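Side-chain contacts in endo-alpha-mannosidase (Bacteroides thetaiotaomicron, PDB 4ACY), which probably hydrolyses internal alpha-mannosidic linkages in glycans, as expected of an endo-acting mannosidase of glycoside hydrolase family 99: residues I168-I171 with V172-G176; S214-T218 with K219-L223; S160-T163 with V164-I168; P200-W203 with A204-F207; L139-A142 with A143-G146. All coordinates share one frame; numbering follows the deposited sequence.

Interaction 1 of 5, residues I168-I171 with V172-G176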
loop_
_atom_site.group_PDB
_atom_site.type_symbol
_atom_site.label_atom_id
_atom_site.label_comp_id
_atom_site.label_asym_id
_atom_site.label_seq_id
_atom_site.Cartn_x
_atom_site.Cartn_y
_atom_site.Cartn_z
ATOM N N ILE A 168 0.016 1.181 -17.653
ATOM C CA ILE A 168 0.470 -0.205 -17.684
ATOM C C ILE A 168 1.553 -0.340 -18.749
ATOM O O ILE A 168 2.595 -0.939 -18.503
ATOM C CB ILE A 168 -0.693 -1.207 -17.937
ATOM C CG1 ILE A 168 -1.702 -1.155 -16.786
ATOM C CG2 ILE A 168 -0.158 -2.641 -18.126
ATOM C CD1 ILE A 168 -3.054 -1.785 -17.120
ATOM N N GLN A 169 1.321 0.253 -19.922
ATOM C CA GLN A 169 2.297 0.166 -21.003
ATOM C C GLN A 169 3.606 0.809 -20.589
ATOM O O GLN A 169 4.665 0.247 -20.824
ATOM C CB GLN A 169 1.789 0.832 -22.275
ATOM C CG GLN A 169 0.565 0.193 -22.879
ATOM C CD GLN A 169 -0.002 1.041 -24.003
ATOM O OE1 GLN A 169 0.739 1.493 -24.873
ATOM N NE2 GLN A 169 -1.311 1.258 -23.995
ATOM N N TYR A 170 3.528 1.984 -19.962
ATOM C CA TYR A 170 4.731 2.652 -19.498
ATOM C C TYR A 170 5.493 1.796 -18.480
ATOM O O TYR A 170 6.712 1.645 -18.571
ATOM C CB TYR A 170 4.451 4.046 -18.905
ATOM C CG TYR A 170 5.747 4.701 -18.479
ATOM C CD1 TYR A 170 6.512 5.440 -19.390
ATOM C CD2 TYR A 170 6.254 4.519 -17.187
ATOM C CE1 TYR A 170 7.720 6.008 -19.006
ATOM C CE2 TYR A 170 7.458 5.080 -16.803
ATOM C CZ TYR A 170 8.186 5.822 -17.716
ATOM O OH TYR A 170 9.382 6.364 -17.324
ATOM N N ILE A 171 4.763 1.247 -17.516
ATOM C CA ILE A 171 5.369 0.479 -16.434
ATOM C C ILE A 171 6.046 -0.781 -16.987
ATOM O O ILE A 171 7.200 -1.061 -16.667
ATOM C CB ILE A 171 4.324 0.143 -15.346
ATOM C CG1 ILE A 171 3.985 1.415 -14.543
ATOM C CG2 ILE A 171 4.812 -0.982 -14.425
ATOM C CD1 ILE A 171 2.709 1.312 -13.693
ATOM N N VAL A 172 5.325 -1.521 -17.827
ATOM C CA VAL A 172 5.859 -2.752 -18.422
ATOM C C VAL A 172 7.046 -2.451 -19.353
ATOM O O VAL A 172 8.068 -3.125 -19.286
ATOM C CB VAL A 172 4.762 -3.570 -19.153
ATOM C CG1 VAL A 172 5.359 -4.733 -19.946
ATOM C CG2 VAL A 172 3.719 -4.110 -18.154
ATOM N N ASP A 173 6.922 -1.430 -20.196
ATOM C CA ASP A 173 8.013 -1.078 -21.121
ATOM C C ASP A 173 9.260 -0.600 -20.412
ATOM O O ASP A 173 10.373 -0.895 -20.833
ATOM C CB ASP A 173 7.573 -0.001 -22.118
ATOM C CG ASP A 173 6.588 -0.514 -23.145
ATOM O OD1 ASP A 173 6.404 -1.741 -23.268
ATOM O OD2 ASP A 173 5.978 0.326 -23.833
ATOM N N THR A 174 9.080 0.160 -19.343
ATOM C CA THR A 174 10.207 0.778 -18.669
ATOM C C THR A 174 10.846 -0.123 -17.613
ATOM O O THR A 174 12.065 -0.153 -17.485
ATOM C CB THR A 174 9.796 2.122 -18.031
ATOM O OG1 THR A 174 9.079 2.910 -18.993
ATOM C CG2 THR A 174 11.009 2.885 -17.533
ATOM N N TYR A 175 10.023 -0.849 -16.865
ATOM C CA TYR A 175 10.503 -1.617 -15.721
ATOM C C TYR A 175 10.384 -3.120 -15.883
ATOM O O TYR A 175 10.942 -3.864 -15.082
ATOM C CB TYR A 175 9.738 -1.211 -14.460
ATOM C CG TYR A 175 9.737 0.273 -14.231
ATOM C CD1 TYR A 175 10.935 0.978 -14.094
ATOM C CD2 TYR A 175 8.542 0.979 -14.161
ATOM C CE1 TYR A 175 10.933 2.339 -13.876
ATOM C CE2 TYR A 175 8.532 2.337 -13.944
ATOM C CZ TYR A 175 9.722 3.012 -13.811
ATOM O OH TYR A 175 9.696 4.367 -13.595
ATOM N N GLY A 176 9.647 -3.558 -16.898
ATOM C CA GLY A 176 9.294 -4.983 -17.048
ATOM C C GLY A 176 10.455 -5.943 -17.236
ATOM O O GLY A 176 10.365 -7.119 -16.855
#
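Tyr170 and Thr174 meet one turn apart on helix 161-175, which joins strands 148-153 and 189-192 of a TIM barrel in a beta-alpha-beta crossover. On the outer flank of this turn, the Thr174 hydroxyl sits over the centre of the Tyr170 ring, about 3.2 Å above its plane, and CB adds a CH-pi contact to the same face. Thr174 OG1 is held there because it lies beside the backbone N (chi1 -48°), from where it donates to Tyr170 O at 2.7 Å. Thr174 N donates to that oxygen too, from the opposite face of the carbonyl plane, and the carbonyl is gripped twice. With Tyr170 replaced by alanine, the Thr174 hydroxyl would probably lose its aromatic cover, and Tyr130 the ring it stacks on. Asp173, on the solvent side, bonds to Gln169 O through its backbone N and rests CB and CG against that oxygen; its OD1 is hydrogen-bonded to the Tyr220 hydroxyl. The inward flank is packed closely by apolar groups. Ile168 and Val172 run side by side, CG2 to CG2 at 4.1 Å, while Ile171 and Tyr175 are both buried, reaching Phe181 and Trp124, with Ile171 also touching Phe151 and Ile153 of the barrel strand. Between these two residues Ile171 CG2 lies 4.2 Å from Tyr175 CD2.

Interaction 2 of 5, residues S214-T218 with K219-L223; sequences SVRNT and KYDGL
Two consecutive beta turns, a type II turn from Val215 to Thr218 and a type I turn from Thr218 to Asp221, fold the loop back so that Arg216 and Asp221 meet across it. The two side chains cross at about a right angle, with guanidinium and carboxylate planes 57° apart. Arg216 NH1 forms a salt bridge with Asp221 OD1 at 2.9 Å, nearly in the guanidinium plane, and makes a weak bond to Gly222 O. Asp221 OD1 also accepts from Gly222 N, while OD2 takes the Asn217 backbone N-H at 2.8 Å from above the carboxylate plane; three donors therefore hold this carboxylate. The loop links helix 200-207 to strand 223-227 of the TIM barrel, and Arg216 bonds through NE to Phe207 O and forms a second salt bridge from NH2 to Asp243. Where the two turns join, Thr218 OG1 stands between its backbone N and carbonyl carbon (chi1 73°), where it accepts from Tyr220 N at 2.9 Å and donates to Val215 O. Underneath, Val215 CG1 packs 4.0 Å from Tyr220 CB. Lys219 CG lies over the centre of the ring of Tyr220, whose hydroxyl has Asp173 as its partner.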
loop_
_atom_site.group_PDB
_atom_site.type_symbol
_atom_site.label_atom_id
_atom_site.label_comp_id
_atom_site.label_asym_id
_atom_site.label_seq_id
_atom_site.Cartn_x
_atom_site.Cartn_y
_atom_site.Cartn_z
ATOM N N SER A 214 -8.432 -4.021 -24.973
ATOM C CA SER A 214 -7.978 -5.082 -24.069
ATOM C C SER A 214 -6.467 -5.200 -23.993
ATOM O O SER A 214 -5.760 -5.047 -24.997
ATOM C CB SER A 214 -8.569 -6.439 -24.452
ATOM O OG SER A 214 -8.188 -7.430 -23.508
ATOM N N VAL A 215 -5.972 -5.463 -22.790
ATOM C CA VAL A 215 -4.564 -5.831 -22.607
ATOM C C VAL A 215 -4.403 -7.355 -22.505
ATOM O O VAL A 215 -3.287 -7.868 -22.367
ATOM C CB VAL A 215 -3.944 -5.180 -21.333
ATOM C CG1 VAL A 215 -3.761 -3.690 -21.542
ATOM C CG2 VAL A 215 -4.791 -5.458 -20.108
ATOM N N ARG A 216 -5.515 -8.073 -22.553
ATOM C CA ARG A 216 -5.469 -9.511 -22.359
ATOM C C ARG A 216 -4.752 -10.149 -23.536
ATOM O O ARG A 216 -5.027 -9.834 -24.703
ATOM C CB ARG A 216 -6.860 -10.112 -22.195
ATOM C CG ARG A 216 -7.644 -9.656 -20.948
ATOM C CD ARG A 216 -6.823 -9.825 -19.681
ATOM N NE ARG A 216 -7.603 -9.467 -18.491
ATOM C CZ ARG A 216 -7.121 -9.477 -17.249
ATOM N NH1 ARG A 216 -5.871 -9.843 -17.017
ATOM N NH2 ARG A 216 -7.907 -9.132 -16.235
ATOM N N ASN A 217 -3.797 -11.007 -23.200
ATOM C CA ASN A 217 -2.998 -11.739 -24.179
ATOM C C ASN A 217 -2.116 -10.852 -25.044
ATOM O O ASN A 217 -1.690 -11.242 -26.136
ATOM C CB ASN A 217 -3.883 -12.698 -24.978
ATOM C CG ASN A 217 -4.519 -13.733 -24.086
ATOM O OD1 ASN A 217 -3.859 -14.307 -23.207
ATOM N ND2 ASN A 217 -5.804 -13.974 -24.288
ATOM N N THR A 218 -1.848 -9.653 -24.535
ATOM C CA THR A 218 -0.803 -8.795 -25.056
ATOM C C THR A 218 0.359 -8.906 -24.084
ATOM O O THR A 218 0.238 -9.543 -23.040
ATOM C CB THR A 218 -1.247 -7.313 -25.130
ATOM O OG1 THR A 218 -1.294 -6.762 -23.803
ATOM C CG2 THR A 218 -2.610 -7.184 -25.772
ATOM N N LYS A 219 1.481 -8.273 -24.411
ATOM C CA LYS A 219 2.620 -8.237 -23.515
ATOM C C LYS A 219 2.316 -7.410 -22.251
ATOM O O LYS A 219 3.138 -7.362 -21.339
ATOM C CB LYS A 219 3.835 -7.646 -24.232
ATOM C CG LYS A 219 3.743 -6.138 -24.443
ATOM C CD LYS A 219 5.025 -5.563 -25.032
ATOM C CE LYS A 219 6.157 -5.503 -24.003
ATOM N NZ LYS A 219 7.318 -4.765 -24.585
ATOM N N TYR A 220 1.150 -6.763 -22.237
ATOM C CA TYR A 220 0.722 -5.884 -21.126
ATOM C C TYR A 220 -0.282 -6.563 -20.195
ATOM O O TYR A 220 -0.918 -5.917 -19.334
ATOM C CB TYR A 220 0.175 -4.559 -21.676
ATOM C CG TYR A 220 1.213 -3.853 -22.494
ATOM C CD1 TYR A 220 2.420 -3.461 -21.920
ATOM C CD2 TYR A 220 1.021 -3.624 -23.856
ATOM C CE1 TYR A 220 3.412 -2.839 -22.674
ATOM C CE2 TYR A 220 2.004 -2.996 -24.619
ATOM C CZ TYR A 220 3.193 -2.610 -24.022
ATOM O OH TYR A 220 4.167 -1.988 -24.774
ATOM N N ASP A 221 -0.425 -7.879 -20.353
ATOM C CA ASP A 221 -1.355 -8.628 -19.529
ATOM C C ASP A 221 -0.746 -8.824 -18.138
ATOM O O ASP A 221 0.454 -8.626 -17.933
ATOM C CB ASP A 221 -1.687 -9.991 -20.172
ATOM C CG ASP A 221 -3.048 -10.509 -19.768
ATOM O OD1 ASP A 221 -3.647 -9.969 -18.812
ATOM O OD2 ASP A 221 -3.539 -11.462 -20.399
ATOM N N GLY A 222 -1.577 -9.222 -17.189
ATOM C CA GLY A 222 -1.108 -9.459 -15.834
ATOM C C GLY A 222 -2.285 -9.727 -14.937
ATOM O O GLY A 222 -3.340 -10.153 -15.396
ATOM N N LEU A 223 -2.085 -9.496 -13.647
ATOM C CA LEU A 223 -3.120 -9.718 -12.663
ATOM C C LEU A 223 -3.505 -8.351 -12.131
ATOM O O LEU A 223 -2.679 -7.637 -11.564
ATOM C CB LEU A 223 -2.594 -10.600 -11.532
ATOM C CG LEU A 223 -2.276 -12.066 -11.875
ATOM C CD1 LEU A 223 -1.411 -12.663 -10.782
ATOM C CD2 LEU A 223 -3.539 -12.917 -12.102
#

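Interaction 3 of 5, residues S160-T163 with V164-I168; sequences SPQT and VRENI
Gln162 and Glu166 cross at about a right angle in the first turns of helix 161-175, whose start is closed by a capping box of Ser160 and Thr163. The amide and carboxylate planes stand 60° apart. Gln162 CG lies anti to the backbone N (chi1 180°) and the chain bends at chi2, which carries NE2 to OE2 of Glu166 at 3.2 Å. The N-H points almost straight at this oxygen, on the anti side of the carboxylate and within the plane of the amide. Glu166 itself runs extended beyond CG, passing obliquely over Thr163 with OE1 4.0 Å from Thr163 CG2. Were Glu166 a leucine, the Gln162 amide would probably be left without this acceptor and freer to turn. In the capping box Ser160 OG takes the Thr163 backbone N-H at 3.1 Å and Thr163 OG1 accepts from Ser160 N in return; the threonine hydroxyl is also bonded to Gly158 O. Arg165 extends away from this turn, its NE bonded to Ile213 O and its NH2 to Ser214 O, and Val164 packs on Trp203 and Leu206 of the next barrel helix. Asn167 lies on a different flank, with OD1 bonded to Trp124 NE1. Its ND2 and its backbone N reach Thr163 O from opposite faces of the carbonyl plane, Asn167 ND2 at 2.8 Å from Thr163 O.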
loop_
_atom_site.group_PDB
_atom_site.type_symbol
_atom_site.label_atom_id
_atom_site.label_comp_id
_atom_site.label_asym_id
_atom_site.label_seq_id
_atom_site.Cartn_x
_atom_site.Cartn_y
_atom_site.Cartn_z
ATOM N N SER A 160 -8.705 6.803 -16.340
ATOM C CA SER A 160 -9.752 6.169 -17.128
ATOM C C SER A 160 -9.202 4.828 -17.619
ATOM O O SER A 160 -7.997 4.606 -17.546
ATOM C CB SER A 160 -10.102 7.045 -18.333
ATOM O OG SER A 160 -9.011 7.114 -19.236
ATOM N N PRO A 161 -10.074 3.935 -18.140
ATOM C CA PRO A 161 -9.511 2.718 -18.731
ATOM C C PRO A 161 -8.361 3.010 -19.713
ATOM O O PRO A 161 -7.337 2.321 -19.675
ATOM C CB PRO A 161 -10.724 2.090 -19.422
ATOM C CG PRO A 161 -11.869 2.464 -18.500
ATOM C CD PRO A 161 -11.548 3.866 -18.052
ATOM N N GLN A 162 -8.522 4.018 -20.570
ATOM C CA GLN A 162 -7.484 4.369 -21.544
ATOM C C GLN A 162 -6.184 4.854 -20.904
ATOM O O GLN A 162 -5.107 4.439 -21.308
ATOM C CB GLN A 162 -7.991 5.395 -22.577
ATOM C CG GLN A 162 -6.948 5.812 -23.634
ATOM C CD GLN A 162 -6.371 4.628 -24.429
ATOM O OE1 GLN A 162 -7.094 3.700 -24.820
ATOM N NE2 GLN A 162 -5.068 4.661 -24.664
ATOM N N THR A 163 -6.271 5.722 -19.901
ATOM C CA THR A 163 -5.041 6.256 -19.321
ATOM C C THR A 163 -4.399 5.213 -18.391
ATOM O O THR A 163 -3.179 5.173 -18.240
ATOM C CB THR A 163 -5.239 7.617 -18.618
ATOM O OG1 THR A 163 -6.180 7.475 -17.555
ATOM C CG2 THR A 163 -5.749 8.683 -19.622
ATOM N N VAL A 164 -5.218 4.347 -17.805
ATOM C CA VAL A 164 -4.662 3.207 -17.049
ATOM C C VAL A 164 -3.884 2.299 -18.020
ATOM O O VAL A 164 -2.762 1.898 -17.723
ATOM C CB VAL A 164 -5.739 2.445 -16.245
ATOM C CG1 VAL A 164 -5.191 1.121 -15.672
ATOM C CG2 VAL A 164 -6.284 3.335 -15.115
ATOM N N ARG A 165 -4.456 2.019 -19.196
ATOM C CA ARG A 165 -3.734 1.243 -20.211
ATOM C C ARG A 165 -2.381 1.863 -20.514
ATOM O O ARG A 165 -1.371 1.171 -20.538
ATOM C CB ARG A 165 -4.543 1.082 -21.508
ATOM C CG ARG A 165 -4.009 -0.066 -22.381
ATOM C CD ARG A 165 -4.744 -0.162 -23.713
ATOM N NE ARG A 165 -4.645 -1.502 -24.325
ATOM C CZ ARG A 165 -3.575 -1.996 -24.947
ATOM N NH1 ARG A 165 -2.458 -1.290 -25.066
ATOM N NH2 ARG A 165 -3.619 -3.224 -25.451
ATOM N N GLU A 166 -2.358 3.178 -20.717
ATOM C CA GLU A 166 -1.120 3.871 -21.060
ATOM C C GLU A 166 -0.089 3.734 -19.948
ATOM O O GLU A 166 1.119 3.620 -20.202
ATOM C CB GLU A 166 -1.388 5.350 -21.346
ATOM C CG GLU A 166 -2.279 5.596 -22.569
ATOM C CD GLU A 166 -2.803 7.029 -22.652
ATOM O OE1 GLU A 166 -2.439 7.871 -21.805
ATOM O OE2 GLU A 166 -3.601 7.308 -23.564
ATOM N N ASN A 167 -0.575 3.757 -18.709
ATOM C CA ASN A 167 0.309 3.586 -17.552
ATOM C C ASN A 167 0.854 2.181 -17.382
ATOM O O ASN A 167 2.018 2.015 -16.999
ATOM C CB ASN A 167 -0.366 4.061 -16.270
ATOM C CG ASN A 167 -0.237 5.553 -16.092
ATOM O OD1 ASN A 167 0.743 6.035 -15.534
ATOM N ND2 ASN A 167 -1.211 6.298 -16.611
ATOM N N ILE A 168 0.016 1.181 -17.653
ATOM C CA ILE A 168 0.470 -0.205 -17.684
ATOM C C ILE A 168 1.553 -0.340 -18.749
ATOM O O ILE A 168 2.595 -0.939 -18.503
ATOM C CB ILE A 168 -0.693 -1.207 -17.937
ATOM C CG1 ILE A 168 -1.702 -1.155 -16.786
ATOM C CG2 ILE A 168 -0.158 -2.641 -18.126
ATOM C CD1 ILE A 168 -3.054 -1.785 -17.120
#

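Interaction 4 of 5, residues P200-W203 with A204-F207; sequences PAEW and AKLF
Trp203 buries the most surface here, with its indole running alongside Phe207 one turn on and pointing the same way. The two ring planes lie only 11° apart, yet the rings are slid past each other, with 5.6 Å between the centroids of the indole six-membered ring and the Phe207 ring, so overlap is slight. The closest approach is Trp203 CE3 to Phe207 CE2, at 3.5 Å. Leu206 CD2 comes in at the edge of the indole, 4.2 Å from CZ3. Trp203 O binds both Leu206 N and Phe207 N, the latter in the carbonyl plane and the former from above it. Ala204, second in the surface it gives up, sits beside the Pro200 and Ala201 carbonyls, its amide bonded to Pro200 O. On the outer flank Lys205 stretches out fully alongside Glu202, whose chain bends at chi2 (-46°) to bring OE1 within 3.0 Å of Lys205 NZ; the salt bridge uses the syn side of the carboxylate. Inward, the indole N-H is bonded to Ser195 O, and both rings touch Ile192, while Phe207 stacks on Phe224. Such aromatic packing of a short helix against strands 189-192 and 223-227 belongs to a beta-alpha-beta unit of the TIM barrel.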
loop_
_atom_site.group_PDB
_atom_site.type_symbol
_atom_site.label_atom_id
_atom_site.label_comp_id
_atom_site.label_asym_id
_atom_site.label_seq_id
_atom_site.Cartn_x
_atom_site.Cartn_y
_atom_site.Cartn_z
ATOM N N PRO A 200 -17.730 -0.895 -13.786
ATOM C CA PRO A 200 -17.269 -2.211 -14.269
ATOM C C PRO A 200 -17.290 -2.345 -15.804
ATOM O O PRO A 200 -16.361 -2.912 -16.394
ATOM C CB PRO A 200 -18.257 -3.184 -13.624
ATOM C CG PRO A 200 -18.738 -2.465 -12.389
ATOM C CD PRO A 200 -18.808 -1.023 -12.785
ATOM N N ALA A 201 -18.320 -1.803 -16.449
ATOM C CA ALA A 201 -18.428 -1.903 -17.906
ATOM C C ALA A 201 -17.302 -1.170 -18.632
ATOM O O ALA A 201 -16.891 -1.580 -19.717
ATOM C CB ALA A 201 -19.799 -1.416 -18.385
ATOM N N GLU A 202 -16.808 -0.085 -18.032
ATOM C CA GLU A 202 -15.660 0.638 -18.561
ATOM C C GLU A 202 -14.359 -0.148 -18.363
ATOM O O GLU A 202 -13.541 -0.226 -19.283
ATOM C CB GLU A 202 -15.551 2.038 -17.944
ATOM C CG GLU A 202 -16.736 2.975 -18.280
ATOM C CD GLU A 202 -17.108 2.950 -19.746
ATOM O OE1 GLU A 202 -16.222 3.181 -20.595
ATOM O OE2 GLU A 202 -18.296 2.699 -20.055
ATOM N N TRP A 203 -14.187 -0.739 -17.180
ATOM C CA TRP A 203 -13.031 -1.615 -16.920
ATOM C C TRP A 203 -13.002 -2.791 -17.905
ATOM O O TRP A 203 -11.933 -3.199 -18.351
ATOM C CB TRP A 203 -13.046 -2.173 -15.497
ATOM C CG TRP A 203 -12.629 -1.197 -14.428
ATOM C CD1 TRP A 203 -13.360 -0.826 -13.331
ATOM C CD2 TRP A 203 -11.382 -0.498 -14.334
ATOM N NE1 TRP A 203 -12.644 0.070 -12.559
ATOM C CE2 TRP A 203 -11.429 0.289 -13.154
ATOM C CE3 TRP A 203 -10.223 -0.453 -15.131
ATOM C CZ2 TRP A 203 -10.367 1.099 -12.759
ATOM C CZ3 TRP A 203 -9.167 0.360 -14.732
ATOM C CH2 TRP A 203 -9.257 1.138 -13.562
ATOM N N ALA A 204 -14.178 -3.329 -18.227
ATOM C CA ALA A 204 -14.285 -4.495 -19.117
ATOM C C ALA A 204 -13.673 -4.241 -20.495
ATOM O O ALA A 204 -13.153 -5.164 -21.126
ATOM C CB ALA A 204 -15.733 -4.959 -19.231
ATOM N N LYS A 205 -13.708 -2.990 -20.950
ATOM C CA LYS A 205 -13.074 -2.616 -22.220
ATOM C C LYS A 205 -11.570 -2.881 -22.203
ATOM O O LYS A 205 -10.955 -3.138 -23.238
ATOM C CB LYS A 205 -13.333 -1.145 -22.534
ATOM C CG LYS A 205 -14.798 -0.847 -22.808
ATOM C CD LYS A 205 -15.036 0.638 -22.935
ATOM C CE LYS A 205 -16.447 0.903 -23.428
ATOM N NZ LYS A 205 -16.694 2.374 -23.412
ATOM N N LEU A 206 -10.992 -2.784 -21.011
ATOM C CA LEU A 206 -9.566 -2.972 -20.798
ATOM C C LEU A 206 -9.221 -4.412 -20.386
ATOM O O LEU A 206 -8.171 -4.931 -20.782
ATOM C CB LEU A 206 -9.081 -1.982 -19.716
ATOM C CG LEU A 206 -7.598 -2.005 -19.369
ATOM C CD1 LEU A 206 -6.806 -1.600 -20.596
ATOM C CD2 LEU A 206 -7.294 -1.067 -18.189
ATOM N N PHE A 207 -10.103 -5.055 -19.616
ATOM C CA PHE A 207 -9.771 -6.331 -18.969
ATOM C C PHE A 207 -10.512 -7.572 -19.497
ATOM O O PHE A 207 -10.129 -8.693 -19.175
ATOM C CB PHE A 207 -9.958 -6.240 -17.445
ATOM C CG PHE A 207 -9.046 -5.254 -16.762
ATOM C CD1 PHE A 207 -7.708 -5.130 -17.132
ATOM C CD2 PHE A 207 -9.530 -4.469 -15.709
ATOM C CE1 PHE A 207 -6.863 -4.226 -16.478
ATOM C CE2 PHE A 207 -8.686 -3.564 -15.053
ATOM C CZ PHE A 207 -7.360 -3.439 -15.444
#

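Interaction 5 of 5, residues L139-A142 with A143-G146; sequences LDEA and AKVG
Glu141 and Lys144 lie side by side on helix 133-145, pointing the same way. Their closest contact is through carbon: both carboxylate oxygens, Glu141 OE1 and OE2, lie 3.4 Å from Lys144 CE. The ammonium group is farther off, Lys144 NZ standing 3.9 Å from Glu141 OE2, which makes this a long salt bridge. Glu141 comes near because its CG lies beside the backbone N and the chain then bends at chi2 (-64°), while Lys144 runs out extended as far as CE and turns at chi4. Lys144 CG also rests against Asp140 O at 3.4 Å.

Behind these side chains stands the backbone of a helix that links strand 117-124 to strand 148-153, a beta-alpha-beta crossover of the TIM barrel, and here that helix is running out. Ala143 N still makes a regular bond to Leu139 O at 2.9 Å. Lys144 N, by contrast, divides itself between Asp140 O and Glu141 O, both bonds weak, and Val145 N turns to Ala142 O at 3.1 Å, three residues back. Gly146 then leaves the helical conformation with positive phi (81°), a backbone shape that favours glycine.

Farther out, Glu141 and Val145 face helix 102-115, where Glu141 touches Ile105 and Arg106, and Val145 packs on Ile109 and Ile113. Leu139 and Asp140 meet His178, and Ala143 meets Ala180.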
loop_
_atom_site.group_PDB
_atom_site.type_symbol
_atom_site.label_atom_id
_atom_site.label_comp_id
_atom_site.label_asym_id
_atom_site.label_seq_id
_atom_site.Cartn_x
_atom_site.Cartn_y
_atom_site.Cartn_z
ATOM N N LEU A 139 13.967 -0.536 -7.531
ATOM C CA LEU A 139 14.204 -1.761 -8.283
ATOM C C LEU A 139 15.660 -2.217 -8.124
ATOM O O LEU A 139 15.916 -3.374 -7.779
ATOM C CB LEU A 139 13.856 -1.540 -9.761
ATOM C CG LEU A 139 12.354 -1.509 -10.064
ATOM C CD1 LEU A 139 12.093 -0.828 -11.385
ATOM C CD2 LEU A 139 11.789 -2.921 -10.047
ATOM N N ASP A 140 16.595 -1.290 -8.337
ATOM C CA ASP A 140 18.031 -1.595 -8.243
ATOM C C ASP A 140 18.389 -2.155 -6.869
ATOM O O ASP A 140 19.071 -3.188 -6.753
ATOM C CB ASP A 140 18.877 -0.345 -8.551
ATOM C CG ASP A 140 18.896 0.006 -10.032
ATOM O OD1 ASP A 140 18.471 -0.826 -10.859
ATOM O OD2 ASP A 140 19.339 1.122 -10.383
ATOM N N GLU A 141 17.888 -1.499 -5.821
ATOM C CA GLU A 141 18.153 -1.948 -4.456
ATOM C C GLU A 141 17.448 -3.256 -4.107
ATOM O O GLU A 141 18.017 -4.107 -3.410
ATOM C CB GLU A 141 17.855 -0.836 -3.436
ATOM C CG GLU A 141 18.740 0.404 -3.618
ATOM C CD GLU A 141 20.221 0.107 -3.383
ATOM O OE1 GLU A 141 20.539 -0.707 -2.493
ATOM O OE2 GLU A 141 21.064 0.683 -4.105
ATOM N N ALA A 142 16.224 -3.438 -4.606
ATOM C CA ALA A 142 15.501 -4.687 -4.369
ATOM C C ALA A 142 16.224 -5.873 -5.027
ATOM O O ALA A 142 16.329 -6.951 -4.434
ATOM C CB ALA A 142 14.052 -4.584 -4.871
ATOM N N ALA A 143 16.737 -5.651 -6.233
ATOM C CA ALA A 143 17.407 -6.707 -6.994
ATOM C C ALA A 143 18.664 -7.240 -6.295
ATOM O O ALA A 143 18.998 -8.409 -6.460
ATOM C CB ALA A 143 17.725 -6.248 -8.401
ATOM N N LYS A 144 19.333 -6.403 -5.502
ATOM C CA LYS A 144 20.534 -6.835 -4.741
ATOM C C LYS A 144 20.244 -7.879 -3.658
ATOM O O LYS A 144 21.132 -8.645 -3.259
ATOM C CB LYS A 144 21.231 -5.642 -4.081
ATOM C CG LYS A 144 21.693 -4.536 -5.007
ATOM C CD LYS A 144 22.657 -3.635 -4.252
ATOM C CE LYS A 144 22.661 -2.196 -4.728
ATOM N NZ LYS A 144 22.896 -2.044 -6.173
ATOM N N VAL A 145 19.010 -7.904 -3.171
ATOM C CA VAL A 145 18.647 -8.765 -2.048
ATOM C C VAL A 145 17.539 -9.766 -2.395
ATOM O O VAL A 145 17.064 -10.496 -1.529
ATOM C CB VAL A 145 18.257 -7.910 -0.803
ATOM C CG1 VAL A 145 19.384 -6.950 -0.432
ATOM C CG2 VAL A 145 16.968 -7.126 -1.087
ATOM N N GLY A 146 17.109 -9.779 -3.656
ATOM C CA GLY A 146 16.045 -10.687 -4.101
ATOM C C GLY A 146 14.627 -10.208 -3.794
ATOM O O GLY A 146 13.676 -10.993 -3.851
#

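In the fold
Interactions 1 and 3 follow each other on helix 161-175 and share Ile168, their centres 12 Å apart. Interaction 2 lies across both: Tyr220 OH reaches Asp173 OD1 at 2.7 Å, and Ser214 O is bonded to Arg165 NH2 at 2.8 Å. It also continues from interaction 4, since Arg216 NE meets Phe207 O at 2.7 Å. Interactions 3 and 4 touch by packing, closest between Pro161 CG and Glu202 O, 3.3 Å, where neighbouring barrel helices meet. Interaction 5 is remote from interactions 2, 3 and 4, its centre 34 Å from that of interaction 4, and touches interaction 1 alone, through Leu139 CD1 and Tyr175 CD1, 3.5 Å apart. All five lie in the outer layer around the barrel strands.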